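Local coordinates for protein caspase-1 (Spodoptera frugiperda, PDB 1M72) that cleaves proteins as a caspase-family cysteine endopeptidase and probably takes part in the activation cascade that executes apoptosis, at residues K30-A35 and A98-V103; H179-I184 and M258-L263; G201-Q206 and Q249-C254. All blocks are in the same frame, centred on the assembly; numbering follows the deposited sequence.

The three contacts lie within the caspase domain, with contact 1 closing along the chain before contact 2 opens and contact 3 nested inside the loop that contact 2 closes. Contacts 1 and 2 reach the same six-stranded sheet, their centres about 14 Å apart: contact 1 joins the parallel strands 31-39 and 98-106, contact 2 an end of strand 182-186 and the chain leaving strand 254-257. Contact 3, centred about 22 Å from the centre of contact 2 and about 25 Å from that of contact 1, packs helix 203-215 against the approach to strand 254-257. Contacts 2 and 3 also touch the second subunit, so the segments flanking strand 254-257 take part in both the fold and that interface.

Contact 1 (K30-A35 and A98-V103); sequences KHRGMA and ADCLLV. With EDO (1,2-ethanediol), chain H.
Strands 31-39 and 98-106 run side by side in parallel through the alpha/beta sheet of the caspase fold, their short axes 21° apart, but the ladder is interrupted where the chain turns a corner at D99. H31 opens the pairing: its O accepts from D99 N at 2.9 Å and also lies close to A98 CA. R32 O accepts from C100 N at 3.0 Å, nearly along the C=O axis, so consecutive carbonyls take the amides of D99, at the corner itself, and C100, just after it; D99 N also makes a weak bond to R32 O. The R32 side chain starts away from the partner, CG anti to the backbone N, then bends at its second and third torsions until NH2 comes 3.0 Å from D99 OD2. This is a salt bridge of poor hydrogen-bond geometry, guanidinium and carboxylate planes 50° apart; NH2 also binds F265 O and NH1 binds L68 O, while D99 shares OD2 with K268 and OD1 with H29 N. G33 has a backbone conformation that suits glycine alone, and a beta carbon would collide with C100 O. Its CA rests 3.6 Å from A98 CB. Beyond it a water bridges the strands, accepting from M34 N and donating to C100 O at 2.6 Å. Direct pairing is firm again where M34 O accepts from L102 N at 3.0 Å with an N-H...O angle of 160°, pairing A35 with L102, while M34 CB meets L101 CD1 at 4.1 Å. At A35, CA comes within 3.1 Å of L102 O in a CA-H...O contact.

Contact 2 (H179-I184 and M258-L263); sequences HADFLI and MLTRLL
D181 carries CG beside its backbone N and anti to its carbonyl carbon (chi1 -53°), while T260 holds OG1 in the crowded position between N and carbonyl carbon (chi1 59°); these torsions bring the hydroxyl to the carboxylate, the two side chains crossing at about a right angle, where the antiparallel pairing of strands 182-186 and 254-257 runs out into loops, on the dimer-forming side of the caspase sheet. D181 OD1 is gripped twice from T260: OG1 donates at 2.6 Å to the syn lone pair, and T260 N arrives at 3.3 Å nearly along the C-O axis. Y25 OH hydrogen-bonds to OD1 and to T260 N, so this oxygen of a buried residue has three partners. Two backbone bonds join the segments past the strand pairing. M258 N meets F182 O at 2.7 Å, almost in line with the carbonyl, whereas D181 N, 3.0 Å from M258 O, stands 61° above the carbonyl plane. M258, bent at its second and third torsions, curls back so that CE lies 3.6 Å from F182 CB, with I184 CD1 nearby; L259 CD2 reaches L183 CB at 4.1 Å. The second subunit abuts this corner, Q230 of that subunit hydrogen-bonding T260 O and Y192 of the same subunit meeting the H179 ring edge-to-face. A water links the two polar tips, donating to D181 OD2 at 2.8 Å and to T260 OG1 at 3.1 Å.

Contact 3 (G201-Q206 and Q249-C254); sequences GSWFMQ and QKQVPC. With EDO (1,2-ethanediol), chain J.
Q251 reaches from the chain before strand 254-257 toward the start of helix 203-215 with a fully extended stem, CG anti to the backbone N (chi1 176°) and CD anti to CA (chi2 -178°). Its CB lies obliquely beside the CE3-CZ3 bond of W203, 3.8 Å from both atoms. CG turns to a bound 1,2-ethanediol, probably from the crystallisation liquor, which is itself hydrogen-bonded to the backbone of V252. CD again nears W203 CE3, the amide and indole planes being only 22° apart, and at the tip OE1 stands 3.7 Å from CE3 in an oblique approach. The polar ends have defined partners: OE1 accepts from W195 N, and NE2 donates to S187 O and to a water at 3.1 Å. That water also accepts from F204 N at 3.0 Å, so it ties the glutamine to an amide of the helix's first turn. S202, at the N-cap position, serves the next amide, its OG accepting from M205 N at 3.0 Å. Around this line the packing is carried by rings. W203 presents CH2 in plane to Q249 O at 3.5 Å, an edge contact, and its ring stacks with those of W195 and F236. F204 CE1 touches P253 CB at 4.1 Å. The Q251 side chain lies about 7 Å from that of C150, the catalytic cysteine by similarity, so this packing borders the active-site region. Helix 221-235 backs both segments, with V228 against F204, V232 against Q251 and C229 against P253, while F204 also reaches F146 and Q148 of strand 143-148, and C254 begins strand 254-257, paired there with F186 of strand 182-186.

Contact 1 (K30-A35 and A98-V103)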
loop_
_atom_site.group_PDB
_atom_site.type_symbol
_atom_site.label_atom_id
_atom_site.label_comp_id
_atom_site.label_asym_id
_atom_site.label_seq_id
_atom_site.Cartn_x
_atom_site.Cartn_y
_atom_site.Cartn_z
ATOM N N LYS C 30 -11.575 -6.267 -25.238
ATOM C CA LYS C 30 -12.830 -5.778 -25.794
ATOM C C LYS C 30 -13.508 -4.849 -24.786
ATOM O O LYS C 30 -13.971 -3.767 -25.134
ATOM C CB LYS C 30 -13.741 -6.974 -26.121
ATOM C CG LYS C 30 -15.108 -6.598 -26.656
ATOM C CD LYS C 30 -16.038 -7.819 -26.891
ATOM C CE LYS C 30 -17.199 -7.372 -27.791
ATOM N NZ LYS C 30 -18.253 -8.411 -27.941
ATOM N N HIS C 31 -13.592 -5.264 -23.528
ATOM C CA HIS C 31 -14.220 -4.384 -22.510
ATOM C C HIS C 31 -13.263 -3.947 -21.441
ATOM O O HIS C 31 -12.295 -4.655 -21.129
ATOM C CB HIS C 31 -15.372 -5.099 -21.803
ATOM C CG HIS C 31 -16.355 -5.716 -22.748
ATOM N ND1 HIS C 31 -17.223 -4.965 -23.513
ATOM C CD2 HIS C 31 -16.576 -7.009 -23.083
ATOM C CE1 HIS C 31 -17.940 -5.769 -24.273
ATOM N NE2 HIS C 31 -17.566 -7.014 -24.033
ATOM N N ARG C 32 -13.541 -2.781 -20.866
ATOM C CA ARG C 32 -12.749 -2.269 -19.727
ATOM C C ARG C 32 -12.966 -3.258 -18.558
ATOM O O ARG C 32 -12.024 -3.730 -17.910
ATOM C CB ARG C 32 -13.287 -0.921 -19.283
ATOM C CG ARG C 32 -12.585 -0.357 -18.084
ATOM C CD ARG C 32 -11.616 0.748 -18.488
ATOM N NE ARG C 32 -10.391 0.259 -19.099
ATOM C CZ ARG C 32 -9.617 0.986 -19.915
ATOM N NH1 ARG C 32 -9.934 2.252 -20.242
ATOM N NH2 ARG C 32 -8.505 0.441 -20.382
ATOM N N GLY C 33 -14.223 -3.584 -18.306
ATOM C CA GLY C 33 -14.515 -4.487 -17.214
ATOM C C GLY C 33 -15.623 -3.924 -16.330
ATOM O O GLY C 33 -16.148 -2.824 -16.535
ATOM N N MET C 34 -16.002 -4.719 -15.345
ATOM C CA MET C 34 -17.036 -4.354 -14.386
ATOM C C MET C 34 -16.501 -3.453 -13.267
ATOM O O MET C 34 -15.358 -3.608 -12.805
ATOM C CB MET C 34 -17.588 -5.622 -13.744
ATOM C CG MET C 34 -18.322 -6.523 -14.725
ATOM S SD MET C 34 -18.895 -8.063 -14.000
ATOM C CE MET C 34 -19.957 -7.445 -12.603
ATOM N N ALA C 35 -17.349 -2.512 -12.857
ATOM C CA ALA C 35 -17.086 -1.601 -11.744
ATOM C C ALA C 35 -18.319 -1.754 -10.826
ATOM O O ALA C 35 -19.434 -1.349 -11.178
ATOM C CB ALA C 35 -16.968 -0.164 -12.234
ATOM N N ALA C 98 -12.370 -8.704 -20.412
ATOM C CA ALA C 98 -12.259 -7.454 -19.642
ATOM C C ALA C 98 -10.783 -7.125 -19.285
ATOM O O ALA C 98 -9.973 -8.015 -19.069
ATOM C CB ALA C 98 -13.087 -7.552 -18.353
ATOM N N ASP C 99 -10.442 -5.843 -19.257
ATOM C CA ASP C 99 -9.089 -5.436 -18.888
ATOM C C ASP C 99 -8.844 -5.623 -17.379
ATOM O O ASP C 99 -7.715 -5.926 -16.956
ATOM C CB ASP C 99 -8.839 -3.923 -19.130
ATOM C CG ASP C 99 -8.956 -3.494 -20.595
ATOM O OD1 ASP C 99 -8.529 -4.250 -21.506
ATOM O OD2 ASP C 99 -9.460 -2.362 -20.810
ATOM N N CYS C 100 -9.907 -5.443 -16.581
ATOM C CA CYS C 100 -9.771 -5.416 -15.123
ATOM C C CYS C 100 -11.121 -5.482 -14.369
ATOM O O CYS C 100 -12.191 -5.688 -14.963
ATOM C CB CYS C 100 -9.083 -4.080 -14.744
ATOM S SG CYS C 100 -10.137 -2.581 -15.090
ATOM N N LEU C 101 -11.041 -5.328 -13.052
ATOM C CA LEU C 101 -12.230 -5.310 -12.189
ATOM C C LEU C 101 -11.999 -4.210 -11.164
ATOM O O LEU C 101 -10.875 -4.016 -10.689
ATOM C CB LEU C 101 -12.431 -6.626 -11.445
ATOM C CG LEU C 101 -13.495 -6.624 -10.330
ATOM C CD1 LEU C 101 -14.860 -6.735 -10.955
ATOM C CD2 LEU C 101 -13.242 -7.782 -9.320
ATOM N N LEU C 102 -13.055 -3.472 -10.881
ATOM C CA LEU C 102 -13.031 -2.407 -9.914
ATOM C C LEU C 102 -14.203 -2.622 -8.968
ATOM O O LEU C 102 -15.344 -2.790 -9.411
ATOM C CB LEU C 102 -13.204 -1.055 -10.610
ATOM C CG LEU C 102 -12.991 0.155 -9.674
ATOM C CD1 LEU C 102 -12.542 1.385 -10.508
ATOM C CD2 LEU C 102 -14.293 0.469 -8.837
ATOM N N VAL C 103 -13.922 -2.642 -7.668
ATOM C CA VAL C 103 -14.983 -2.754 -6.671
ATOM C C VAL C 103 -14.828 -1.493 -5.759
ATOM O O VAL C 103 -13.705 -1.143 -5.375
ATOM C CB VAL C 103 -14.809 -4.034 -5.801
ATOM C CG1 VAL C 103 -15.867 -4.085 -4.728
ATOM C CG2 VAL C 103 -14.840 -5.277 -6.647
HETATM C C1 EDO H . -3.391 -7.559 -18.692
HETATM O O1 EDO H . -2.190 -7.700 -17.961
HETATM C C2 EDO H . -4.192 -6.406 -18.157
HETATM O O2 EDO H . -5.552 -6.675 -18.422
HETATM O O HOH W 1 -14.386 -7.149 -15.105
#

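Contact 2 (H179-I184 and M258-L263)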
loop_
_atom_site.group_PDB
_atom_site.type_symbol
_atom_site.label_atom_id
_atom_site.label_comp_id
_atom_site.label_asym_id
_atom_site.label_seq_id
_atom_site.Cartn_x
_atom_site.Cartn_y
_atom_site.Cartn_z
ATOM N N HIS C 179 -1.819 -13.934 -5.502
ATOM C CA HIS C 179 -2.137 -12.683 -4.799
ATOM C C HIS C 179 -1.599 -11.441 -5.476
ATOM O O HIS C 179 -1.733 -10.328 -4.926
ATOM C CB HIS C 179 -1.582 -12.688 -3.403
ATOM C CG HIS C 179 -2.351 -13.544 -2.477
ATOM N ND1 HIS C 179 -3.483 -13.092 -1.824
ATOM C CD2 HIS C 179 -2.222 -14.863 -2.173
ATOM C CE1 HIS C 179 -4.020 -14.107 -1.158
ATOM N NE2 HIS C 179 -3.277 -15.191 -1.354
ATOM N N ALA C 180 -0.959 -11.615 -6.630
ATOM C CA ALA C 180 -0.407 -10.463 -7.329
ATOM C C ALA C 180 -1.525 -9.728 -8.025
ATOM O O ALA C 180 -2.581 -10.282 -8.289
ATOM C CB ALA C 180 0.619 -10.888 -8.405
ATOM N N ASP C 181 -1.256 -8.466 -8.316
ATOM C CA ASP C 181 -2.141 -7.625 -9.108
ATOM C C ASP C 181 -3.378 -7.045 -8.502
ATOM O O ASP C 181 -4.377 -6.778 -9.198
ATOM C CB ASP C 181 -2.452 -8.337 -10.433
ATOM C CG ASP C 181 -1.171 -8.742 -11.152
ATOM O OD1 ASP C 181 -0.197 -7.950 -11.077
ATOM O OD2 ASP C 181 -1.119 -9.839 -11.745
ATOM N N PHE C 182 -3.266 -6.794 -7.209
ATOM C CA PHE C 182 -4.349 -6.172 -6.473
ATOM C C PHE C 182 -3.866 -4.771 -6.102
ATOM O O PHE C 182 -2.668 -4.556 -5.808
ATOM C CB PHE C 182 -4.678 -6.949 -5.169
ATOM C CG PHE C 182 -5.471 -8.214 -5.390
ATOM C CD1 PHE C 182 -6.865 -8.238 -5.161
ATOM C CD2 PHE C 182 -4.837 -9.381 -5.851
ATOM C CE1 PHE C 182 -7.630 -9.411 -5.396
ATOM C CE2 PHE C 182 -5.579 -10.556 -6.082
ATOM C CZ PHE C 182 -6.995 -10.576 -5.857
ATOM N N LEU C 183 -4.806 -3.838 -6.141
ATOM C CA LEU C 183 -4.573 -2.483 -5.727
ATOM C C LEU C 183 -5.719 -2.227 -4.757
ATOM O O LEU C 183 -6.895 -2.334 -5.124
ATOM C CB LEU C 183 -4.675 -1.516 -6.882
ATOM C CG LEU C 183 -4.534 -0.032 -6.478
ATOM C CD1 LEU C 183 -3.202 0.177 -5.839
ATOM C CD2 LEU C 183 -4.700 0.851 -7.722
ATOM N N ILE C 184 -5.380 -1.878 -3.525
ATOM C CA ILE C 184 -6.400 -1.658 -2.528
ATOM C C ILE C 184 -6.183 -0.307 -1.894
ATOM O O ILE C 184 -5.230 -0.095 -1.083
ATOM C CB ILE C 184 -6.380 -2.788 -1.416
ATOM C CG1 ILE C 184 -6.624 -4.156 -2.053
ATOM C CG2 ILE C 184 -7.478 -2.498 -0.342
ATOM C CD1 ILE C 184 -6.473 -5.352 -1.077
ATOM N N MET C 258 -0.132 -4.394 -4.865
ATOM C CA MET C 258 0.494 -5.667 -5.201
ATOM C C MET C 258 0.659 -5.669 -6.740
ATOM O O MET C 258 0.941 -6.717 -7.324
ATOM C CB MET C 258 -0.389 -6.860 -4.829
ATOM C CG MET C 258 -0.273 -7.331 -3.391
ATOM S SD MET C 258 -0.865 -6.175 -2.159
ATOM C CE MET C 258 -2.542 -6.064 -2.426
ATOM N N LEU C 259 0.467 -4.517 -7.387
ATOM C CA LEU C 259 0.591 -4.418 -8.849
ATOM C C LEU C 259 1.975 -4.777 -9.353
ATOM O O LEU C 259 2.988 -4.273 -8.867
ATOM C CB LEU C 259 0.219 -3.015 -9.331
ATOM C CG LEU C 259 -1.226 -2.615 -9.007
ATOM C CD1 LEU C 259 -1.495 -1.308 -9.685
ATOM C CD2 LEU C 259 -2.294 -3.689 -9.478
ATOM N N THR C 260 2.026 -5.681 -10.321
ATOM C CA THR C 260 3.309 -6.115 -10.881
ATOM C C THR C 260 3.648 -5.372 -12.208
ATOM O O THR C 260 4.714 -5.565 -12.806
ATOM C CB THR C 260 3.266 -7.625 -11.133
ATOM O OG1 THR C 260 2.199 -7.905 -12.044
ATOM C CG2 THR C 260 3.012 -8.394 -9.816
ATOM N N ARG C 261 2.717 -4.561 -12.691
ATOM C CA ARG C 261 2.935 -3.796 -13.900
ATOM C C ARG C 261 2.270 -2.428 -13.687
ATOM O O ARG C 261 1.542 -2.225 -12.713
ATOM C CB ARG C 261 2.319 -4.502 -15.121
ATOM C CG ARG C 261 2.710 -5.980 -15.271
ATOM C CD ARG C 261 2.129 -6.534 -16.555
ATOM N NE ARG C 261 2.263 -7.989 -16.613
ATOM C CZ ARG C 261 3.426 -8.635 -16.733
ATOM N NH1 ARG C 261 4.592 -7.968 -16.832
ATOM N NH2 ARG C 261 3.429 -9.960 -16.694
ATOM N N LEU C 262 2.545 -1.490 -14.593
ATOM C CA LEU C 262 1.986 -0.161 -14.485
ATOM C C LEU C 262 0.603 -0.207 -15.086
ATOM O O LEU C 262 0.347 -0.950 -16.023
ATOM C CB LEU C 262 2.857 0.863 -15.216
ATOM C CG LEU C 262 4.237 1.228 -14.667
ATOM C CD1 LEU C 262 4.958 2.019 -15.727
ATOM C CD2 LEU C 262 4.148 2.077 -13.406
ATOM N N LEU C 263 -0.287 0.582 -14.528
ATOM C CA LEU C 263 -1.649 0.622 -15.038
ATOM C C LEU C 263 -2.053 1.992 -15.613
ATOM O O LEU C 263 -2.211 2.977 -14.891
ATOM C CB LEU C 263 -2.648 0.181 -13.939
ATOM C CG LEU C 263 -4.146 0.390 -14.239
ATOM C CD1 LEU C 263 -4.524 -0.092 -15.632
ATOM C CD2 LEU C 263 -4.940 -0.320 -13.202
HETATM O O HOH W 2 1.087 -10.559 -13.227
#

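Contact 3 (G201-Q206 and Q249-C254)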
loop_
_atom_site.group_PDB
_atom_site.type_symbol
_atom_site.label_atom_id
_atom_site.label_comp_id
_atom_site.label_asym_id
_atom_site.label_seq_id
_atom_site.Cartn_x
_atom_site.Cartn_y
_atom_site.Cartn_z
ATOM N N GLY C 201 -19.879 15.116 -0.599
ATOM C CA GLY C 201 -19.379 13.755 -0.574
ATOM C C GLY C 201 -18.071 13.590 0.200
ATOM O O GLY C 201 -17.568 14.536 0.831
ATOM N N SER C 202 -17.483 12.397 0.162
ATOM C CA SER C 202 -16.249 12.197 0.926
ATOM C C SER C 202 -15.018 12.893 0.332
ATOM O O SER C 202 -14.925 13.130 -0.881
ATOM C CB SER C 202 -15.953 10.698 1.105
ATOM O OG SER C 202 -15.513 10.095 -0.094
ATOM N N TRP C 203 -14.064 13.218 1.200
ATOM C CA TRP C 203 -12.843 13.858 0.748
ATOM C C TRP C 203 -12.175 12.945 -0.278
ATOM O O TRP C 203 -11.862 13.369 -1.389
ATOM C CB TRP C 203 -11.879 14.123 1.913
ATOM C CG TRP C 203 -12.383 15.127 2.934
ATOM C CD1 TRP C 203 -13.571 15.794 2.916
ATOM C CD2 TRP C 203 -11.698 15.559 4.123
ATOM N NE1 TRP C 203 -13.671 16.619 4.021
ATOM C CE2 TRP C 203 -12.535 16.496 4.773
ATOM C CE3 TRP C 203 -10.450 15.249 4.700
ATOM C CZ2 TRP C 203 -12.167 17.131 5.978
ATOM C CZ3 TRP C 203 -10.079 15.877 5.894
ATOM C CH2 TRP C 203 -10.936 16.808 6.523
ATOM N N PHE C 204 -11.989 11.683 0.098
ATOM C CA PHE C 204 -11.355 10.700 -0.765
ATOM C C PHE C 204 -12.040 10.610 -2.149
ATOM O O PHE C 204 -11.372 10.732 -3.173
ATOM C CB PHE C 204 -11.348 9.327 -0.062
ATOM C CG PHE C 204 -10.672 8.232 -0.847
ATOM C CD1 PHE C 204 -9.379 8.405 -1.353
ATOM C CD2 PHE C 204 -11.311 7.002 -1.035
ATOM C CE1 PHE C 204 -8.731 7.354 -2.035
ATOM C CE2 PHE C 204 -10.673 5.943 -1.716
ATOM C CZ PHE C 204 -9.381 6.125 -2.215
ATOM N N MET C 205 -13.354 10.394 -2.171
ATOM C CA MET C 205 -14.079 10.299 -3.423
ATOM C C MET C 205 -14.089 11.627 -4.218
ATOM O O MET C 205 -14.061 11.603 -5.445
ATOM C CB MET C 205 -15.491 9.790 -3.176
ATOM C CG MET C 205 -15.535 8.333 -2.837
ATOM S SD MET C 205 -15.029 7.238 -4.244
ATOM C CE MET C 205 -14.463 5.853 -3.396
ATOM N N GLN C 206 -14.104 12.775 -3.543
ATOM C CA GLN C 206 -14.054 14.044 -4.282
ATOM C C GLN C 206 -12.714 14.130 -5.017
ATOM O O GLN C 206 -12.636 14.507 -6.204
ATOM C CB GLN C 206 -14.130 15.261 -3.353
ATOM C CG GLN C 206 -15.468 15.544 -2.734
ATOM C CD GLN C 206 -15.391 16.742 -1.795
ATOM O OE1 GLN C 206 -15.062 17.845 -2.222
ATOM N NE2 GLN C 206 -15.688 16.523 -0.507
ATOM N N GLN C 249 -9.286 18.865 11.597
ATOM C CA GLN C 249 -8.527 17.632 11.487
ATOM C C GLN C 249 -8.161 17.378 10.020
ATOM O O GLN C 249 -8.787 17.930 9.101
ATOM C CB GLN C 249 -9.319 16.475 12.105
ATOM C CG GLN C 249 -9.734 16.772 13.557
ATOM C CD GLN C 249 -8.535 16.841 14.480
ATOM O OE1 GLN C 249 -7.839 15.851 14.647
ATOM N NE2 GLN C 249 -8.275 18.018 15.063
ATOM N N LYS C 250 -7.125 16.568 9.831
ATOM C CA LYS C 250 -6.555 16.228 8.526
ATOM C C LYS C 250 -6.703 14.746 8.234
ATOM O O LYS C 250 -7.083 13.945 9.117
ATOM C CB LYS C 250 -5.079 16.573 8.527
ATOM C CG LYS C 250 -4.823 18.025 8.872
ATOM C CD LYS C 250 -5.307 18.931 7.753
ATOM C CE LYS C 250 -4.257 18.980 6.619
ATOM N NZ LYS C 250 -4.861 19.574 5.412
ATOM N N GLN C 251 -6.364 14.379 7.007
ATOM C CA GLN C 251 -6.507 13.002 6.557
ATOM C C GLN C 251 -5.659 12.725 5.350
ATOM O O GLN C 251 -5.486 13.608 4.487
ATOM C CB GLN C 251 -7.966 12.749 6.179
ATOM C CG GLN C 251 -8.259 11.374 5.605
ATOM C CD GLN C 251 -9.719 11.203 5.207
ATOM O OE1 GLN C 251 -10.618 11.743 5.860
ATOM N NE2 GLN C 251 -9.970 10.437 4.131
ATOM N N VAL C 252 -5.096 11.518 5.314
ATOM C CA VAL C 252 -4.343 11.057 4.158
ATOM C C VAL C 252 -4.792 9.618 3.825
ATOM O O VAL C 252 -5.013 8.807 4.716
ATOM C CB VAL C 252 -2.789 11.127 4.344
ATOM C CG1 VAL C 252 -2.273 10.090 5.410
ATOM C CG2 VAL C 252 -2.116 10.869 2.991
ATOM N N PRO C 253 -4.961 9.301 2.524
ATOM C CA PRO C 253 -5.385 7.945 2.110
ATOM C C PRO C 253 -4.229 6.952 2.314
ATOM O O PRO C 253 -3.078 7.355 2.568
ATOM C CB PRO C 253 -5.719 8.096 0.612
ATOM C CG PRO C 253 -5.874 9.623 0.409
ATOM C CD PRO C 253 -4.833 10.205 1.360
ATOM N N CYS C 254 -4.560 5.662 2.194
ATOM C CA CYS C 254 -3.611 4.546 2.353
ATOM C C CYS C 254 -3.786 3.645 1.103
ATOM O O CYS C 254 -4.813 2.998 0.891
ATOM C CB CYS C 254 -3.931 3.788 3.658
ATOM S SG CYS C 254 -2.651 2.563 4.096
HETATM C C1 EDO J . -5.893 10.155 8.353
HETATM O O1 EDO J . -5.669 9.049 7.452
HETATM C C2 EDO J . -4.584 10.836 8.588
HETATM O O2 EDO J . -3.801 9.984 9.382
HETATM O O HOH W 3 -12.778 10.625 2.812
#